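Local structure of SspB protein (Streptomyces clavuligerus, 6JUF) at residues W63-A66 / R71-Y74; W116-R121 / V133-A138; D319-R322 / N326-T329. The protein probably acts as a metal-dependent DNA-cutting nuclease in SspABCD-SspE, a bacterial defence system that senses phosphorothioated DNA and resists phages. All coordinates share one frame; numbering follows the deposited sequence.

Interaction 1. Residues W63-A66 / R71-Y74; sequences WSRA and REHY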
# COMPACT_ATOMS: atom_id res chain seq x y z
N TRP B 63 -14.80 8.30 -1.77
CA TRP B 63 -13.35 8.45 -1.92
C TRP B 63 -13.03 8.79 -3.36
O TRP B 63 -12.14 9.61 -3.63
CB TRP B 63 -12.53 7.27 -1.40
CG TRP B 63 -12.43 7.29 0.08
CD1 TRP B 63 -12.83 6.30 0.97
CD2 TRP B 63 -11.84 8.36 0.90
NE1 TRP B 63 -12.55 6.70 2.30
CE2 TRP B 63 -11.95 7.92 2.30
CE3 TRP B 63 -11.20 9.59 0.61
CZ2 TRP B 63 -11.50 8.72 3.36
CZ3 TRP B 63 -10.75 10.37 1.70
CH2 TRP B 63 -10.89 9.94 3.02
N SER B 64 -13.71 8.16 -4.31
CA SER B 64 -13.45 8.53 -5.73
C SER B 64 -13.77 10.01 -6.01
O SER B 64 -12.98 10.66 -6.68
CB SER B 64 -14.33 7.70 -6.64
OG SER B 64 -13.69 6.45 -6.79
N ARG B 65 -14.91 10.53 -5.50
CA ARG B 65 -15.29 11.94 -5.67
C ARG B 65 -14.25 12.83 -4.96
O ARG B 65 -13.80 13.84 -5.48
CB ARG B 65 -16.69 12.11 -5.09
CG ARG B 65 -17.54 13.34 -5.42
CD ARG B 65 -18.98 13.01 -4.97
NE ARG B 65 -19.31 13.06 -3.48
CZ ARG B 65 -20.09 12.20 -2.78
NH1 ARG B 65 -20.62 11.10 -3.36
NH2 ARG B 65 -20.31 12.37 -1.50
N ALA B 66 -13.89 12.41 -3.74
CA ALA B 66 -13.03 13.29 -2.86
C ALA B 66 -11.64 13.43 -3.43
O ALA B 66 -10.97 14.46 -3.31
CB ALA B 66 -12.97 12.67 -1.44
N ARG B 71 -16.66 12.84 -10.92
CA ARG B 71 -17.61 13.91 -10.64
C ARG B 71 -18.98 13.25 -10.64
O ARG B 71 -19.15 12.19 -11.27
CB ARG B 71 -17.56 15.02 -11.72
CG ARG B 71 -16.48 16.11 -11.58
CD ARG B 71 -17.24 17.28 -10.88
NE ARG B 71 -16.55 18.42 -11.24
CZ ARG B 71 -16.59 19.59 -10.68
NH1 ARG B 71 -17.42 19.83 -9.67
NH2 ARG B 71 -15.77 20.51 -11.20
N GLU B 72 -19.96 13.85 -9.99
CA GLU B 72 -21.29 13.31 -9.98
C GLU B 72 -22.28 14.36 -10.56
O GLU B 72 -22.10 15.59 -10.40
CB GLU B 72 -21.72 12.87 -8.55
CG GLU B 72 -20.85 11.75 -7.99
CD GLU B 72 -21.39 11.21 -6.70
OE1 GLU B 72 -22.49 11.61 -6.25
OE2 GLU B 72 -20.67 10.41 -6.09
N HIS B 73 -23.31 13.82 -11.22
CA HIS B 73 -24.36 14.69 -11.83
C HIS B 73 -25.60 13.92 -12.08
O HIS B 73 -25.52 12.72 -12.23
CB HIS B 73 -23.85 15.31 -13.13
CG HIS B 73 -24.61 16.57 -13.52
ND1 HIS B 73 -25.40 16.59 -14.59
CD2 HIS B 73 -24.80 17.78 -12.86
CE1 HIS B 73 -25.98 17.81 -14.70
NE2 HIS B 73 -25.64 18.52 -13.63
N TYR B 74 -26.76 14.57 -12.18
CA TYR B 74 -27.96 13.81 -12.59
C TYR B 74 -27.77 13.16 -13.97
O TYR B 74 -27.11 13.72 -14.88
CB TYR B 74 -29.21 14.71 -12.60
CG TYR B 74 -29.32 15.59 -11.36
CD1 TYR B 74 -29.83 15.07 -10.15
CD2 TYR B 74 -28.91 16.92 -11.39
CE1 TYR B 74 -29.94 15.87 -9.02
CE2 TYR B 74 -29.00 17.72 -10.26
CZ TYR B 74 -29.52 17.20 -9.08
OH TYR B 74 -29.62 18.01 -7.95
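R65, near the C-terminal end of helix 57-66, reaches over to E72 on strand 70-74. CB points toward the strand, from a backbone whose CA lies 5.8 Å from the CA of R71. CG continues the extended course of the chain, and CD is the first atom to make contact: R65 CD lies 3.3 Å from E72 OE2, at the carboxylate end, and 3.8 Å from E72 CG, and the two side chains cross at about a right angle. At chi3 (76°) the chain bends. This turns the guanidinium so that NH1, rather than NE, arrives at the carboxylate; R65 NE stays 4.0 Å from E72 OE2. The tip makes the bond: R65 NH1 donates to E72 OE2 over 2.8 Å with an N-H...O angle of 162°, the hydrogen-bonded part of a salt bridge. The acceptor sits at the guanidinium edge, in its plane, whereas the nitrogen approaches the carboxylate from above its plane, and the two planes stand 85° apart. The pair is therefore joined through one oxygen and one nitrogen, not as a two-pronged bridge, and this one bond links helix 57-66 to strand 70-74 through side chains. Around it, R61 NE also forms a salt bridge to E72 OE2, and R65 makes a cation-pi contact with W127. Two arginines of one helix thus converge on a single carboxylate oxygen, which in this buried contact would probably favour the ionised glutamate.

Interaction 2. Residues W116-R121 / V133-A138; sequences WLLSSR and VAFHLA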
# COMPACT_ATOMS: atom_id res chain seq x y z
N TRP B 116 -4.77 16.34 -4.30
CA TRP B 116 -6.11 16.39 -4.90
C TRP B 116 -7.23 16.34 -3.91
O TRP B 116 -8.23 17.02 -4.07
CB TRP B 116 -6.30 15.30 -5.93
CG TRP B 116 -5.48 15.53 -7.19
CD1 TRP B 116 -4.78 16.71 -7.57
CD2 TRP B 116 -5.26 14.58 -8.29
NE1 TRP B 116 -4.15 16.52 -8.79
CE2 TRP B 116 -4.38 15.26 -9.27
CE3 TRP B 116 -5.64 13.27 -8.53
CZ2 TRP B 116 -3.96 14.62 -10.46
CZ3 TRP B 116 -5.23 12.65 -9.71
CH2 TRP B 116 -4.37 13.30 -10.65
N LEU B 117 -6.99 15.62 -2.79
CA LEU B 117 -8.02 15.50 -1.75
C LEU B 117 -8.28 16.91 -1.12
O LEU B 117 -9.40 17.27 -0.84
CB LEU B 117 -7.57 14.52 -0.66
CG LEU B 117 -8.53 14.33 0.54
CD1 LEU B 117 -9.96 13.84 0.10
CD2 LEU B 117 -7.95 13.37 1.55
N LEU B 118 -7.21 17.66 -0.94
CA LEU B 118 -7.26 18.99 -0.28
C LEU B 118 -7.67 20.09 -1.27
O LEU B 118 -8.07 21.18 -0.90
CB LEU B 118 -5.91 19.30 0.36
CG LEU B 118 -5.48 18.46 1.55
CD1 LEU B 118 -4.05 18.80 1.90
CD2 LEU B 118 -6.42 18.65 2.75
N SER B 119 -7.57 19.76 -2.55
CA SER B 119 -7.68 20.77 -3.62
C SER B 119 -9.04 21.47 -3.68
O SER B 119 -10.06 20.83 -3.50
CB SER B 119 -7.40 20.12 -4.99
OG SER B 119 -7.40 21.07 -6.02
N SER B 120 -9.01 22.78 -3.95
CA SER B 120 -10.24 23.54 -4.11
C SER B 120 -9.93 24.64 -5.13
O SER B 120 -8.87 25.29 -5.10
CB SER B 120 -10.63 24.15 -2.78
OG SER B 120 -11.80 24.90 -2.92
N ARG B 121 -10.85 24.79 -6.07
CA ARG B 121 -10.79 25.92 -7.02
C ARG B 121 -12.22 26.24 -7.42
O ARG B 121 -13.12 25.44 -7.14
CB ARG B 121 -9.93 25.55 -8.24
CG ARG B 121 -10.78 25.34 -9.48
CD ARG B 121 -10.60 24.00 -10.19
NE ARG B 121 -9.32 23.36 -9.91
CZ ARG B 121 -8.17 23.74 -10.43
NH1 ARG B 121 -8.15 24.76 -11.30
NH2 ARG B 121 -7.03 23.12 -10.08
N VAL B 133 -9.47 21.80 7.27
CA VAL B 133 -9.20 22.48 8.56
C VAL B 133 -7.89 21.96 9.14
O VAL B 133 -7.03 22.73 9.56
CB VAL B 133 -10.35 22.24 9.58
CG1 VAL B 133 -9.96 22.91 10.94
CG2 VAL B 133 -11.65 22.87 9.06
N ALA B 134 -7.73 20.61 9.21
CA ALA B 134 -6.59 19.99 9.91
C ALA B 134 -5.27 20.47 9.31
O ALA B 134 -4.35 20.82 10.01
CB ALA B 134 -6.65 18.44 9.91
N PHE B 135 -5.20 20.46 7.98
CA PHE B 135 -3.95 20.88 7.31
C PHE B 135 -3.80 22.38 7.18
O PHE B 135 -2.64 22.87 7.33
CB PHE B 135 -3.79 20.20 5.95
CG PHE B 135 -3.38 18.76 6.06
CD1 PHE B 135 -2.04 18.42 5.97
CD2 PHE B 135 -4.32 17.75 6.29
CE1 PHE B 135 -1.62 17.08 6.10
CE2 PHE B 135 -3.90 16.41 6.40
CZ PHE B 135 -2.57 16.08 6.36
N HIS B 136 -4.88 23.11 6.88
CA HIS B 136 -4.73 24.51 6.43
C HIS B 136 -5.24 25.57 7.39
O HIS B 136 -4.82 26.72 7.28
CB HIS B 136 -5.45 24.65 5.08
CG HIS B 136 -4.76 23.89 3.97
ND1 HIS B 136 -3.49 24.15 3.63
CD2 HIS B 136 -5.22 22.93 3.10
CE1 HIS B 136 -3.10 23.35 2.61
NE2 HIS B 136 -4.17 22.59 2.27
N LEU B 137 -6.14 25.22 8.30
CA LEU B 137 -6.79 26.26 9.18
C LEU B 137 -6.50 26.14 10.67
O LEU B 137 -6.57 27.13 11.39
CB LEU B 137 -8.31 26.31 8.95
CG LEU B 137 -8.75 26.68 7.51
CD1 LEU B 137 -10.26 26.66 7.35
CD2 LEU B 137 -8.28 28.04 7.12
N ALA B 138 -6.11 24.96 11.12
CA ALA B 138 -5.85 24.77 12.56
C ALA B 138 -4.67 25.59 13.01
O ALA B 138 -3.68 25.70 12.26
CB ALA B 138 -5.61 23.28 12.90
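L118, at the end of helix 107-118, directs its side chain at F135 and H136 on the last turn of helix 129-137. The apolar contact rests on one methyl: L118 CD1 packs 4.2 Å from F135 CG. The same methyl makes van der Waals contact with an imidazole nitrogen, L118 CD1 lying 3.8 Å from H136 NE2. With CG anti to the carbonyl carbon (chi1 -68°), the leucine carries CD1 to both aromatic residues, while L118 CB also approaches H136 NE2 at 4.2 Å. The methyl comes obliquely to both rings. One face of the imidazole is covered near its rim by F135 CB, 4.2 Å above the plane, so the two consecutive residues also pack on each other.

Backbone bonds shape each segment. V133 O accepts from two amides, L137 N at 2.9 Å and A138 N at 2.9 Å, the second being the wider pi-type bond at the end of this helix. On the other side S119 departs from helical geometry, and its amide makes a weak 3.2 Å bond from S119 N to W116 O. K68 NZ bonds to both W116 O and S119 O.

Neighbouring elements border the contact: A267 of helix 264-268 touches both L118 and H136, and the F135 ring meets F221 of strand 218-221 and, edge-to-face, H114 of helix 107-118. The contact thus joins the C-terminal ends of two successive helices beside helix 264-268 and strand 218-221.

Interaction 3. Residues D319-R322 / N326-T329; sequences DNVR and NFPT
F327 turns its phenyl ring toward V321 and R322, and the ring is the flat group around which the contact is built. On one face, offset toward the rim, sits P328 CD, 3.5 Å above the plane, so the next residue in sequence packs against its own neighbour. Two approaches across the contact are oblique to the ring: V321 CG1 touches F327 CE1 at 3.5 Å, and the backbone carbon R322 CA lies 3.8 Å from F327 CD2. Farther along, R322 CG meets F327 CE2 at 4.0 Å. The other flat group, the R322 guanidinium, does not lie along the phenyl: the planes are 77° apart, and the tip leads away to form salt bridges through NE with D315 and through NH2 with D312. R322 therefore meets the ring through CA and CG, not through its charged end. F327 holds CG anti to its amide nitrogen (chi1 -170°), which sends the ring across the loop; there F327 CG also comes within 3.7 Å of V321 O.

A water molecule spans the backbones beside this apolar patch. It donates to R322 O at 2.7 Å and to F327 O at 2.9 Å, so both of its hydrogens are used and two carbonyls of the loop are satisfied at once. W93 of helix 89-95 touches V321, and R92 of that helix touches F327.

The arrangement is a loop joining two helices, with a 3-10 turn beginning at V321. Helix 306-317 ends in a Schellman motif with D319, of positive phi, as the C-prime residue and N320 N bonded back to D315 O; at the far end T329 is the N-cap of helix 330-336, its OG1 accepting from D332 N.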
# COMPACT_ATOMS: atom_id res chain seq x y z
N ASP B 319 6.91 10.57 -17.26
CA ASP B 319 7.37 10.19 -18.59
C ASP B 319 6.38 10.48 -19.72
O ASP B 319 6.31 9.71 -20.71
CB ASP B 319 7.82 8.73 -18.57
CG ASP B 319 9.32 8.59 -18.30
OD1 ASP B 319 10.02 9.58 -17.95
OD2 ASP B 319 9.82 7.49 -18.47
N ASN B 320 5.67 11.61 -19.59
CA ASN B 320 4.84 12.15 -20.66
C ASN B 320 3.83 11.14 -21.15
O ASN B 320 3.78 10.73 -22.32
CB ASN B 320 5.78 12.68 -21.76
CG ASN B 320 6.68 13.78 -21.23
OD1 ASN B 320 7.92 13.70 -21.36
ND2 ASN B 320 6.09 14.79 -20.63
N VAL B 321 2.96 10.76 -20.20
CA VAL B 321 1.80 9.90 -20.52
C VAL B 321 0.97 10.45 -21.68
O VAL B 321 0.44 9.63 -22.49
CB VAL B 321 0.92 9.77 -19.27
CG1 VAL B 321 -0.28 8.90 -19.51
CG2 VAL B 321 1.74 9.20 -18.11
N ARG B 322 0.80 11.77 -21.75
CA ARG B 322 -0.11 12.39 -22.74
C ARG B 322 0.36 12.13 -24.19
O ARG B 322 -0.42 12.26 -25.13
CB ARG B 322 -0.30 13.89 -22.45
CG ARG B 322 -1.03 14.23 -21.15
CD ARG B 322 -1.06 15.72 -20.86
NE ARG B 322 0.30 16.30 -20.84
CZ ARG B 322 0.55 17.60 -20.75
NH1 ARG B 322 -0.42 18.47 -20.60
NH2 ARG B 322 1.80 17.98 -20.79
N ASN B 326 -2.88 7.27 -28.64
CA ASN B 326 -4.32 7.21 -28.34
C ASN B 326 -4.69 7.69 -26.96
O ASN B 326 -5.80 7.43 -26.49
CB ASN B 326 -4.82 5.77 -28.50
CG ASN B 326 -4.63 5.26 -29.90
OD1 ASN B 326 -5.05 5.89 -30.85
ND2 ASN B 326 -4.03 4.10 -30.03
N PHE B 327 -3.76 8.38 -26.29
CA PHE B 327 -4.12 9.02 -25.02
C PHE B 327 -5.06 10.18 -25.24
O PHE B 327 -4.75 11.04 -26.04
CB PHE B 327 -2.89 9.51 -24.26
CG PHE B 327 -3.25 9.96 -22.86
CD1 PHE B 327 -3.22 9.04 -21.81
CD2 PHE B 327 -3.71 11.23 -22.64
CE1 PHE B 327 -3.59 9.44 -20.50
CE2 PHE B 327 -4.09 11.63 -21.38
CZ PHE B 327 -4.03 10.74 -20.31
N PRO B 328 -6.22 10.19 -24.56
CA PRO B 328 -7.20 11.25 -24.87
C PRO B 328 -6.84 12.62 -24.33
O PRO B 328 -6.36 12.70 -23.16
CB PRO B 328 -8.46 10.80 -24.15
CG PRO B 328 -8.00 9.89 -23.05
CD PRO B 328 -6.69 9.26 -23.48
N THR B 329 -7.07 13.67 -25.12
CA THR B 329 -7.02 15.04 -24.61
C THR B 329 -8.16 15.27 -23.61
O THR B 329 -9.11 14.45 -23.52
CB THR B 329 -7.15 16.05 -25.74
OG1 THR B 329 -8.43 15.96 -26.39
CG2 THR B 329 -5.98 15.85 -26.76
O HOH W 1 -2.94 13.19 -25.46

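How the interactions relate
From the N terminus the three contacts follow one another in series; none nests inside or crosses another. Interaction 1 closes the short turn between helix 57-66 and strand 70-74. Interaction 2 closes the longer connection between helices 107-118 and 129-137. Interaction 3 closes the loop between helices 306-317 and 330-336. The first two touch directly: A66 CB lies 3.6 Å from L117 CD1, so helix 57-66 packs on helix 107-118. Interaction 3 stands apart, its nearest atoms about 14 Å from interaction 1 and about 10 Å from interaction 2. Still, helix 339-350, which follows helix 330-336, packs against R71 and so brings the C-terminal region back to strand 70-74.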